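Local coordinates for protein glycosyltransferase Gtf1 (Streptococcus pneumoniae, PDB 4PQG) that is a glycosyltransferase of the GT-B fold that binds UDP and contacts 2-acetamido-2-deoxy-beta-D-glucopyranose, at residues A[218-227]-A[239-250]; A[281-291]-A[306-314]. All coordinates share one frame; numbering follows the deposited sequence.

Interaction 1: residues A[218-227]-A[239-250]; sequences LNKSDLVILD and EAQTAHLAVVVH. With NAG (2-acetamido-2-deoxy-beta-D-glucopyranose), chain D.
The imidazole of H250 meets V248 CG1 over one face, near the rim, while D227 OD1 lies at its edge and NAG O6 in the ring plane. H244, the other flat group, has D222 O at its ring edge, in plane. H244 opens strand 244-248, and H250 lies in the loop beyond it. This strand runs parallel to strand 223-226 in a beta-alpha-beta unit linked by helix 233-240, part of the Rossmann-like N-terminal half of a GT-B fold. The backbones interlock: V224 N donates to H244 O, A246 N to V224 O at 2.7 Å and nearly straight (178°), and L226 N to A246 O. The small side chain of A246 suits its place beside L223 CD1, 4.0 Å from A246 CB, on the face that also carries I225. There I225 CG2 and V248 CG2 press together at 3.4 Å, tighter than usual for two carbons. On the face of V224 and L226, V224 CB meets A240 CB, 4.2 Å away. D227 OD2 pairs with R32 and Q29, while D227 OD1 receives H250 NE2 at 2.6 Å, on the anti side and 21° out of the carboxylate plane. With CG anti to its carbonyl carbon (chi1 -72°), H250 brings its ring toward D227. That bond probably fixes the ring's rotation; H250 ND1 and NAG O6 share a hydrogen bond of 2.8 Å.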
loop_
_atom_site.group_PDB
_atom_site.type_symbol
_atom_site.label_atom_id
_atom_site.label_comp_id
_atom_site.label_asym_id
_atom_site.label_seq_id
_atom_site.Cartn_x
_atom_site.Cartn_y
_atom_site.Cartn_z
ATOM N N LEU A 218 -24.981 -6.672 5.068
ATOM C CA LEU A 218 -24.852 -5.227 5.262
ATOM C C LEU A 218 -26.161 -4.606 5.756
ATOM O O LEU A 218 -27.224 -4.901 5.211
ATOM C CB LEU A 218 -24.420 -4.555 3.954
ATOM C CG LEU A 218 -22.992 -4.838 3.486
ATOM C CD1 LEU A 218 -22.752 -4.219 2.115
ATOM C CD2 LEU A 218 -21.989 -4.334 4.509
ATOM N N ASN A 219 -26.068 -3.765 6.787
ATOM C CA ASN A 219 -27.217 -3.018 7.309
ATOM C C ASN A 219 -27.160 -1.588 6.801
ATOM O O ASN A 219 -26.102 -1.114 6.381
ATOM C CB ASN A 219 -27.213 -2.975 8.848
ATOM C CG ASN A 219 -27.255 -4.358 9.493
ATOM O OD1 ASN A 219 -26.461 -4.654 10.394
ATOM N ND2 ASN A 219 -28.189 -5.200 9.060
ATOM N N LYS A 220 -28.295 -0.895 6.868
ATOM C CA LYS A 220 -28.383 0.496 6.462
ATOM C C LYS A 220 -27.402 1.384 7.243
ATOM O O LYS A 220 -26.909 2.362 6.706
ATOM C CB LYS A 220 -29.818 1.001 6.612
ATOM C CG LYS A 220 -30.157 2.198 5.742
ATOM C CD LYS A 220 -31.484 2.829 6.168
ATOM C CE LYS A 220 -31.553 4.309 5.800
ATOM N NZ LYS A 220 -30.508 5.113 6.509
ATOM N N SER A 221 -27.096 1.025 8.489
ATOM C CA SER A 221 -26.174 1.820 9.300
ATOM C C SER A 221 -24.693 1.491 9.053
ATOM O O SER A 221 -23.814 2.102 9.662
ATOM C CB SER A 221 -26.506 1.709 10.793
ATOM O OG SER A 221 -26.216 0.417 11.298
ATOM N N ASP A 222 -24.415 0.540 8.164
ATOM C CA ASP A 222 -23.020 0.237 7.795
ATOM C C ASP A 222 -22.491 1.221 6.771
ATOM O O ASP A 222 -23.268 1.840 6.032
ATOM C CB ASP A 222 -22.892 -1.186 7.251
ATOM C CG ASP A 222 -23.034 -2.229 8.324
ATOM O OD1 ASP A 222 -22.668 -1.959 9.492
ATOM O OD2 ASP A 222 -23.512 -3.323 7.995
ATOM N N LEU A 223 -21.168 1.358 6.743
ATOM C CA LEU A 223 -20.474 2.133 5.728
ATOM C C LEU A 223 -19.436 1.266 4.990
ATOM O O LEU A 223 -18.592 0.614 5.610
ATOM C CB LEU A 223 -19.775 3.340 6.367
ATOM C CG LEU A 223 -18.976 4.313 5.473
ATOM C CD1 LEU A 223 -19.799 4.869 4.308
ATOM C CD2 LEU A 223 -18.376 5.447 6.300
ATOM N N VAL A 224 -19.516 1.276 3.666
ATOM C CA VAL A 224 -18.506 0.633 2.820
ATOM C C VAL A 224 -17.639 1.745 2.225
ATOM O O VAL A 224 -18.140 2.654 1.555
ATOM C CB VAL A 224 -19.155 -0.248 1.724
ATOM C CG1 VAL A 224 -18.103 -0.819 0.775
ATOM C CG2 VAL A 224 -19.954 -1.376 2.377
ATOM N N ILE A 225 -16.346 1.676 2.511
ATOM C CA ILE A 225 -15.380 2.613 1.966
ATOM C C ILE A 225 -14.506 1.869 0.962
ATOM O O ILE A 225 -13.808 0.905 1.305
ATOM C CB ILE A 225 -14.510 3.238 3.062
ATOM C CG1 ILE A 225 -15.404 3.911 4.119
ATOM C CG2 ILE A 225 -13.497 4.207 2.461
ATOM C CD1 ILE A 225 -14.664 4.466 5.312
ATOM N N LEU A 226 -14.549 2.350 -0.268
ATOM C CA LEU A 226 -13.844 1.732 -1.369
ATOM C C LEU A 226 -12.537 2.458 -1.718
ATOM O O LEU A 226 -12.544 3.581 -2.235
ATOM C CB LEU A 226 -14.772 1.690 -2.574
ATOM C CG LEU A 226 -14.378 0.902 -3.819
ATOM C CD1 LEU A 226 -14.048 -0.535 -3.460
ATOM C CD2 LEU A 226 -15.545 0.963 -4.800
ATOM N N ASP A 227 -11.425 1.793 -1.456
ATOM C CA ASP A 227 -10.108 2.362 -1.751
ATOM C C ASP A 227 -9.582 2.054 -3.150
ATOM O O ASP A 227 -9.073 2.952 -3.853
ATOM C CB ASP A 227 -9.124 1.949 -0.664
ATOM C CG ASP A 227 -9.381 2.698 0.619
ATOM O OD1 ASP A 227 -9.244 3.951 0.563
ATOM O OD2 ASP A 227 -9.756 2.066 1.641
ATOM N N GLU A 239 -24.018 -4.100 -4.298
ATOM C CA GLU A 239 -24.246 -4.695 -2.994
ATOM C C GLU A 239 -24.136 -3.710 -1.843
ATOM O O GLU A 239 -24.637 -3.977 -0.750
ATOM C CB GLU A 239 -23.298 -5.875 -2.762
ATOM C CG GLU A 239 -23.461 -7.001 -3.773
ATOM C CD GLU A 239 -24.873 -7.555 -3.787
ATOM O OE1 GLU A 239 -25.446 -7.734 -2.684
ATOM O OE2 GLU A 239 -25.393 -7.807 -4.893
ATOM N N ALA A 240 -23.489 -2.574 -2.085
ATOM C CA ALA A 240 -23.332 -1.553 -1.054
ATOM C C ALA A 240 -24.546 -0.623 -0.952
ATOM O O ALA A 240 -24.638 0.147 -0.001
ATOM C CB ALA A 240 -22.068 -0.739 -1.292
ATOM N N GLN A 241 -25.461 -0.693 -1.919
ATOM C CA GLN A 241 -26.626 0.200 -1.940
ATOM C C GLN A 241 -27.532 0.062 -0.710
ATOM O O GLN A 241 -28.177 1.024 -0.309
ATOM C CB GLN A 241 -27.434 0.030 -3.233
ATOM C CG GLN A 241 -26.681 0.423 -4.493
ATOM C CD GLN A 241 -26.036 1.801 -4.388
ATOM O OE1 GLN A 241 -26.728 2.820 -4.408
ATOM N NE2 GLN A 241 -24.709 1.834 -4.267
ATOM N N THR A 242 -27.564 -1.126 -0.108
ATOM C CA THR A 242 -28.365 -1.342 1.100
ATOM C C THR A 242 -27.689 -0.760 2.336
ATOM O O THR A 242 -28.337 -0.591 3.360
ATOM C CB THR A 242 -28.732 -2.830 1.345
ATOM O OG1 THR A 242 -27.545 -3.636 1.400
ATOM C CG2 THR A 242 -29.665 -3.350 0.246
ATOM N N ALA A 243 -26.394 -0.454 2.235
ATOM C CA ALA A 243 -25.679 0.256 3.290
ATOM C C ALA A 243 -25.432 1.698 2.840
ATOM O O ALA A 243 -26.292 2.300 2.195
ATOM C CB ALA A 243 -24.361 -0.448 3.615
ATOM N N HIS A 244 -24.277 2.254 3.207
ATOM C CA HIS A 244 -23.792 3.494 2.603
ATOM C C HIS A 244 -22.488 3.210 1.918
ATOM O O HIS A 244 -21.742 2.335 2.347
ATOM C CB HIS A 244 -23.599 4.585 3.646
ATOM C CG HIS A 244 -24.847 4.891 4.445
ATOM N ND1 HIS A 244 -25.777 5.779 4.031
ATOM C CD2 HIS A 244 -25.307 4.372 5.655
ATOM C CE1 HIS A 244 -26.779 5.834 4.938
ATOM N NE2 HIS A 244 -26.486 4.978 5.934
ATOM N N LEU A 245 -22.213 3.959 0.853
ATOM C CA LEU A 245 -21.046 3.748 0.018
ATOM C C LEU A 245 -20.228 5.037 -0.084
ATOM O O LEU A 245 -20.731 6.076 -0.514
ATOM C CB LEU A 245 -21.469 3.269 -1.382
ATOM C CG LEU A 245 -20.352 3.074 -2.414
ATOM C CD1 LEU A 245 -19.401 1.964 -1.982
ATOM C CD2 LEU A 245 -20.911 2.804 -3.800
ATOM N N ALA A 246 -18.965 4.957 0.320
ATOM C CA ALA A 246 -18.020 6.057 0.146
ATOM C C ALA A 246 -16.883 5.586 -0.761
ATOM O O ALA A 246 -16.491 4.412 -0.709
ATOM C CB ALA A 246 -17.482 6.516 1.496
ATOM N N VAL A 247 -16.398 6.487 -1.613
ATOM C CA VAL A 247 -15.248 6.216 -2.492
ATOM C C VAL A 247 -14.132 7.187 -2.115
ATOM O O VAL A 247 -14.329 8.413 -2.123
ATOM C CB VAL A 247 -15.603 6.369 -3.988
ATOM C CG1 VAL A 247 -14.345 6.389 -4.872
ATOM C CG2 VAL A 247 -16.573 5.274 -4.419
ATOM N N VAL A 248 -12.975 6.640 -1.754
ATOM C CA VAL A 248 -11.820 7.475 -1.456
ATOM C C VAL A 248 -11.013 7.693 -2.729
ATOM O O VAL A 248 -10.688 6.726 -3.433
ATOM C CB VAL A 248 -10.934 6.855 -0.369
ATOM C CG1 VAL A 248 -9.766 7.766 -0.028
ATOM C CG2 VAL A 248 -11.752 6.607 0.883
ATOM N N VAL A 249 -10.732 8.963 -3.012
ATOM C CA VAL A 249 -9.896 9.372 -4.135
ATOM C C VAL A 249 -8.474 9.545 -3.594
ATOM O O VAL A 249 -8.238 10.360 -2.705
ATOM C CB VAL A 249 -10.403 10.692 -4.762
ATOM C CG1 VAL A 249 -9.542 11.102 -5.954
ATOM C CG2 VAL A 249 -11.870 10.564 -5.162
ATOM N N HIS A 250 -7.534 8.749 -4.092
ATOM C CA HIS A 250 -6.179 8.753 -3.516
ATOM C C HIS A 250 -5.136 9.594 -4.213
ATOM O O HIS A 250 -4.383 10.343 -3.560
ATOM C CB HIS A 250 -5.682 7.330 -3.352
ATOM C CG HIS A 250 -6.368 6.588 -2.245
ATOM N ND1 HIS A 250 -6.050 6.764 -0.956
ATOM C CD2 HIS A 250 -7.392 5.652 -2.277
ATOM C CE1 HIS A 250 -6.825 5.978 -0.194
ATOM N NE2 HIS A 250 -7.637 5.284 -1.008
HETATM C C1 NAG D . -1.280 7.835 -3.139
HETATM C C2 NAG D . -0.935 9.200 -3.721
HETATM C C3 NAG D . -0.437 9.866 -2.432
HETATM C C4 NAG D . -1.436 9.713 -1.274
HETATM C C5 NAG D . -1.903 8.238 -1.133
HETATM C C6 NAG D . -2.838 7.967 0.041
HETATM C C7 NAG D . 0.259 9.940 -5.712
HETATM C C8 NAG D . 1.479 9.719 -6.561
HETATM N N2 NAG D . 0.155 9.139 -4.665
HETATM O O1 NAG D . -0.994 6.651 -3.828
HETATM O O3 NAG D . -0.074 11.221 -2.637
HETATM O O4 NAG D . -0.798 10.122 -0.088
HETATM O O5 NAG D . -2.477 7.886 -2.393
HETATM O O6 NAG D . -4.051 8.627 -0.245
HETATM O O7 NAG D . -0.576 10.810 -6.010
#

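Interaction 2: residues A[281-291]-A[306-314]; sequences DFFIVSTDRQN and PKIVTIPVG. With NAG (2-acetamido-2-deoxy-beta-D-glucopyranose), chain D.
T310, F283 and I308 lose more surface to this contact than any other residues of the two segments. T310 OG1 works both ways: it donates to D288 OD1 at 2.9 Å, on the anti side of that carboxylate, and accepts from N291 ND2 at 2.8 Å, close to the amide plane of N291. Its chi1 of -61° places OG1 beside the backbone N and facing the first turn of helix 288-301, where a small hydroxyl can serve both partners. The I308 and N291 side chains run antiparallel past one another, with I308 CG2 3.4 Å from N291 OD1, and I308 O receives a weak second bond from N291 ND2. A branched aliphatic chain fits here because L294 and F298 also pack on it. F283 turns its ring edge to P306, with F283 CE2 3.5 Å from P306 CB, while F274 and F298 meet the same ring. Its backbone joins the sheet, F283 N donating to K307 O and F283 O accepting from V309 N at 2.8 Å. Beyond the strands, V313 CG1 comes within 3.4 Å of NAG O6. Strand 282-285, helix 288-301, N-capped by T287, and strand 308-310 form the right-handed beta-alpha-beta crossover of a Rossmann-like domain.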
loop_
_atom_site.group_PDB
_atom_site.type_symbol
_atom_site.label_atom_id
_atom_site.label_comp_id
_atom_site.label_asym_id
_atom_site.label_seq_id
_atom_site.Cartn_x
_atom_site.Cartn_y
_atom_site.Cartn_z
ATOM N N ASP A 281 -22.643 7.611 -1.960
ATOM C CA ASP A 281 -23.151 8.529 -0.937
ATOM C C ASP A 281 -22.239 9.742 -0.757
ATOM O O ASP A 281 -22.719 10.868 -0.746
ATOM C CB ASP A 281 -23.385 7.797 0.376
ATOM C CG ASP A 281 -24.524 6.806 0.270
ATOM O OD1 ASP A 281 -25.683 7.244 0.127
ATOM O OD2 ASP A 281 -24.264 5.591 0.276
ATOM N N PHE A 282 -20.926 9.510 -0.651
ATOM C CA PHE A 282 -19.954 10.606 -0.718
ATOM C C PHE A 282 -18.566 10.185 -1.196
ATOM O O PHE A 282 -18.162 9.050 -1.002
ATOM C CB PHE A 282 -19.847 11.361 0.611
ATOM C CG PHE A 282 -19.429 10.520 1.780
ATOM C CD1 PHE A 282 -18.125 10.565 2.249
ATOM C CD2 PHE A 282 -20.362 9.731 2.465
ATOM C CE1 PHE A 282 -17.743 9.819 3.356
ATOM C CE2 PHE A 282 -19.988 8.979 3.567
ATOM C CZ PHE A 282 -18.674 9.028 4.021
ATOM N N PHE A 283 -17.866 11.109 -1.847
ATOM C CA PHE A 283 -16.455 10.910 -2.158
ATOM C C PHE A 283 -15.606 11.563 -1.074
ATOM O O PHE A 283 -15.987 12.604 -0.523
ATOM C CB PHE A 283 -16.118 11.499 -3.521
ATOM C CG PHE A 283 -16.804 10.810 -4.673
ATOM C CD1 PHE A 283 -16.178 9.747 -5.339
ATOM C CD2 PHE A 283 -18.068 11.217 -5.103
ATOM C CE1 PHE A 283 -16.807 9.113 -6.401
ATOM C CE2 PHE A 283 -18.699 10.585 -6.162
ATOM C CZ PHE A 283 -18.060 9.534 -6.816
ATOM N N ILE A 284 -14.474 10.934 -0.760
ATOM C CA ILE A 284 -13.490 11.491 0.162
ATOM C C ILE A 284 -12.217 11.880 -0.607
ATOM O O ILE A 284 -11.684 11.072 -1.380
ATOM C CB ILE A 284 -13.131 10.487 1.284
ATOM C CG1 ILE A 284 -14.397 9.952 1.970
ATOM C CG2 ILE A 284 -12.199 11.126 2.313
ATOM C CD1 ILE A 284 -14.120 8.890 3.033
ATOM N N VAL A 285 -11.756 13.120 -0.422
ATOM C CA VAL A 285 -10.452 13.569 -0.951
ATOM C C VAL A 285 -9.580 14.109 0.170
ATOM O O VAL A 285 -10.101 14.519 1.200
ATOM C CB VAL A 285 -10.570 14.656 -2.039
ATOM C CG1 VAL A 285 -11.350 14.148 -3.238
ATOM C CG2 VAL A 285 -11.200 15.927 -1.473
ATOM N N SER A 286 -8.261 14.152 -0.033
ATOM C CA SER A 286 -7.353 14.540 1.040
ATOM C C SER A 286 -7.154 16.047 1.258
ATOM O O SER A 286 -6.732 16.452 2.336
ATOM C CB SER A 286 -5.991 13.876 0.868
ATOM O OG SER A 286 -6.103 12.473 1.039
ATOM N N THR A 287 -7.408 16.852 0.233
ATOM C CA THR A 287 -7.224 18.306 0.329
ATOM C C THR A 287 -8.421 19.049 -0.218
ATOM O O THR A 287 -9.134 18.535 -1.076
ATOM C CB THR A 287 -6.009 18.784 -0.468
ATOM O OG1 THR A 287 -6.259 18.596 -1.865
ATOM C CG2 THR A 287 -4.760 18.059 -0.043
ATOM N N ASP A 288 -8.621 20.277 0.254
ATOM C CA ASP A 288 -9.694 21.127 -0.251
ATOM C C ASP A 288 -9.506 21.530 -1.705
ATOM O O ASP A 288 -10.485 21.747 -2.398
ATOM C CB ASP A 288 -9.849 22.401 0.591
ATOM C CG ASP A 288 -10.527 22.142 1.921
ATOM O OD1 ASP A 288 -11.419 21.268 1.991
ATOM O OD2 ASP A 288 -10.158 22.821 2.897
ATOM N N ARG A 289 -8.265 21.679 -2.152
ATOM C CA ARG A 289 -8.027 21.986 -3.556
ATOM C C ARG A 289 -8.533 20.856 -4.466
ATOM O O ARG A 289 -9.180 21.123 -5.472
ATOM C CB ARG A 289 -6.554 22.302 -3.820
ATOM C CG ARG A 289 -6.215 22.725 -5.250
ATOM C CD ARG A 289 -6.997 23.931 -5.773
ATOM N NE ARG A 289 -6.807 24.098 -7.220
ATOM C CZ ARG A 289 -7.700 24.631 -8.053
ATOM N NH1 ARG A 289 -8.872 25.060 -7.605
ATOM N NH2 ARG A 289 -7.433 24.724 -9.350
ATOM N N GLN A 290 -8.252 19.596 -4.115
ATOM C CA GLN A 290 -8.759 18.498 -4.946
ATOM C C GLN A 290 -10.275 18.451 -4.868
ATOM O O GLN A 290 -10.946 18.185 -5.866
ATOM C CB GLN A 290 -8.166 17.145 -4.569
ATOM C CG GLN A 290 -8.549 16.050 -5.568
ATOM C CD GLN A 290 -7.686 14.812 -5.459
ATOM O OE1 GLN A 290 -7.135 14.510 -4.399
ATOM N NE2 GLN A 290 -7.565 14.085 -6.566
ATOM N N ASN A 291 -10.798 18.748 -3.683
ATOM C CA ASN A 291 -12.235 18.810 -3.468
ATOM C C ASN A 291 -12.890 19.754 -4.476
ATOM O O ASN A 291 -13.792 19.350 -5.216
ATOM C CB ASN A 291 -12.537 19.202 -2.010
ATOM C CG ASN A 291 -14.005 19.031 -1.642
ATOM O OD1 ASN A 291 -14.897 19.300 -2.444
ATOM N ND2 ASN A 291 -14.255 18.586 -0.420
ATOM N N PRO A 306 -22.264 15.044 -6.797
ATOM C CA PRO A 306 -22.124 14.223 -5.613
ATOM C C PRO A 306 -21.600 15.030 -4.437
ATOM O O PRO A 306 -21.056 16.123 -4.619
ATOM C CB PRO A 306 -21.101 13.170 -6.041
ATOM C CG PRO A 306 -20.280 13.830 -7.089
ATOM C CD PRO A 306 -21.103 14.925 -7.706
ATOM N N LYS A 307 -21.787 14.488 -3.239
ATOM C CA LYS A 307 -21.213 15.042 -2.038
ATOM C C LYS A 307 -19.737 14.670 -1.997
ATOM O O LYS A 307 -19.368 13.526 -2.266
ATOM C CB LYS A 307 -21.927 14.502 -0.802
ATOM C CG LYS A 307 -21.308 14.984 0.498
ATOM C CD LYS A 307 -22.187 14.718 1.704
ATOM C CE LYS A 307 -21.723 15.586 2.869
ATOM N NZ LYS A 307 -22.436 15.279 4.139
ATOM N N ILE A 308 -18.900 15.646 -1.673
ATOM C CA ILE A 308 -17.451 15.429 -1.607
ATOM C C ILE A 308 -16.935 16.003 -0.304
ATOM O O ILE A 308 -17.124 17.180 -0.031
ATOM C CB ILE A 308 -16.719 16.088 -2.785
ATOM C CG1 ILE A 308 -17.241 15.557 -4.125
ATOM C CG2 ILE A 308 -15.214 15.922 -2.640
ATOM C CD1 ILE A 308 -16.651 16.256 -5.339
ATOM N N VAL A 309 -16.292 15.176 0.504
ATOM C CA VAL A 309 -15.797 15.620 1.804
ATOM C C VAL A 309 -14.274 15.553 1.810
ATOM O O VAL A 309 -13.691 14.647 1.207
ATOM C CB VAL A 309 -16.435 14.829 2.985
ATOM C CG1 VAL A 309 -16.185 13.339 2.879
ATOM C CG2 VAL A 309 -15.939 15.333 4.337
ATOM N N THR A 310 -13.644 16.519 2.474
ATOM C CA THR A 310 -12.202 16.545 2.620
ATOM C C THR A 310 -11.784 15.919 3.941
ATOM O O THR A 310 -12.080 16.443 5.005
ATOM C CB THR A 310 -11.645 17.972 2.524
ATOM O OG1 THR A 310 -11.962 18.525 1.234
ATOM C CG2 THR A 310 -10.132 17.976 2.738
ATOM N N ILE A 311 -11.105 14.775 3.868
ATOM C CA ILE A 311 -10.550 14.143 5.055
ATOM C C ILE A 311 -9.155 13.659 4.702
ATOM O O ILE A 311 -9.010 12.766 3.859
ATOM C CB ILE A 311 -11.390 12.949 5.555
ATOM C CG1 ILE A 311 -12.886 13.282 5.592
ATOM C CG2 ILE A 311 -10.889 12.485 6.916
ATOM C CD1 ILE A 311 -13.761 12.054 5.742
ATOM N N PRO A 312 -8.124 14.265 5.315
ATOM C CA PRO A 312 -6.736 13.858 5.080
ATOM C C PRO A 312 -6.580 12.361 5.338
ATOM O O PRO A 312 -7.122 11.865 6.321
ATOM C CB PRO A 312 -5.968 14.646 6.131
ATOM C CG PRO A 312 -6.769 15.894 6.304
ATOM C CD PRO A 312 -8.204 15.463 6.184
ATOM N N VAL A 313 -5.839 11.673 4.463
ATOM C CA VAL A 313 -5.588 10.236 4.571
ATOM C C VAL A 313 -4.599 9.913 5.686
ATOM O O VAL A 313 -4.436 8.762 6.073
ATOM C CB VAL A 313 -5.091 9.602 3.236
ATOM C CG1 VAL A 313 -6.198 9.587 2.193
ATOM C CG2 VAL A 313 -3.842 10.296 2.701
ATOM N N GLY A 314 -3.932 10.930 6.204
ATOM C CA GLY A 314 -3.003 10.712 7.309
ATOM C C GLY A 314 -3.132 11.812 8.339
ATOM O O GLY A 314 -3.683 12.874 8.059
HETATM C C1 NAG D . -1.280 7.835 -3.139
HETATM C C2 NAG D . -0.935 9.200 -3.721
HETATM C C3 NAG D . -0.437 9.866 -2.432
HETATM C C4 NAG D . -1.436 9.713 -1.274
HETATM C C5 NAG D . -1.903 8.238 -1.133
HETATM C C6 NAG D . -2.838 7.967 0.041
HETATM C C7 NAG D . 0.259 9.940 -5.712
HETATM C C8 NAG D . 1.479 9.719 -6.561
HETATM N N2 NAG D . 0.155 9.139 -4.665
HETATM O O1 NAG D . -0.994 6.651 -3.828
HETATM O O3 NAG D . -0.074 11.221 -2.637
HETATM O O4 NAG D . -0.798 10.122 -0.088
HETATM O O5 NAG D . -2.477 7.886 -2.393
HETATM O O6 NAG D . -4.051 8.627 -0.245
HETATM O O7 NAG D . -0.576 10.810 -6.010
HETATM O O HOH W 1 -23.329 12.163 -3.151
#

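Interaction 1 precedes interaction 2 in the chain, and their centres lie 15 Å apart. Both belong to the seven-stranded parallel sheet of the N-terminal half, where strands 223-226, 244-248, 282-285 and 308-310 follow one another in chain order out to the sheet's edge. Strands 244-248 and 282-285 are neighbours, so the two beta-alpha-beta units are joined directly: V249 N lies 2.8 Å from I284 O, and L245 N lies 2.7 Å from D281 OD2, both probable hydrogen bonds. Beyond the C-terminal ends of these strands H250 and V313 meet the same NAG, which E412, G413, F414 and G415 bind from the other half, consistent with both units facing the cleft between the domains.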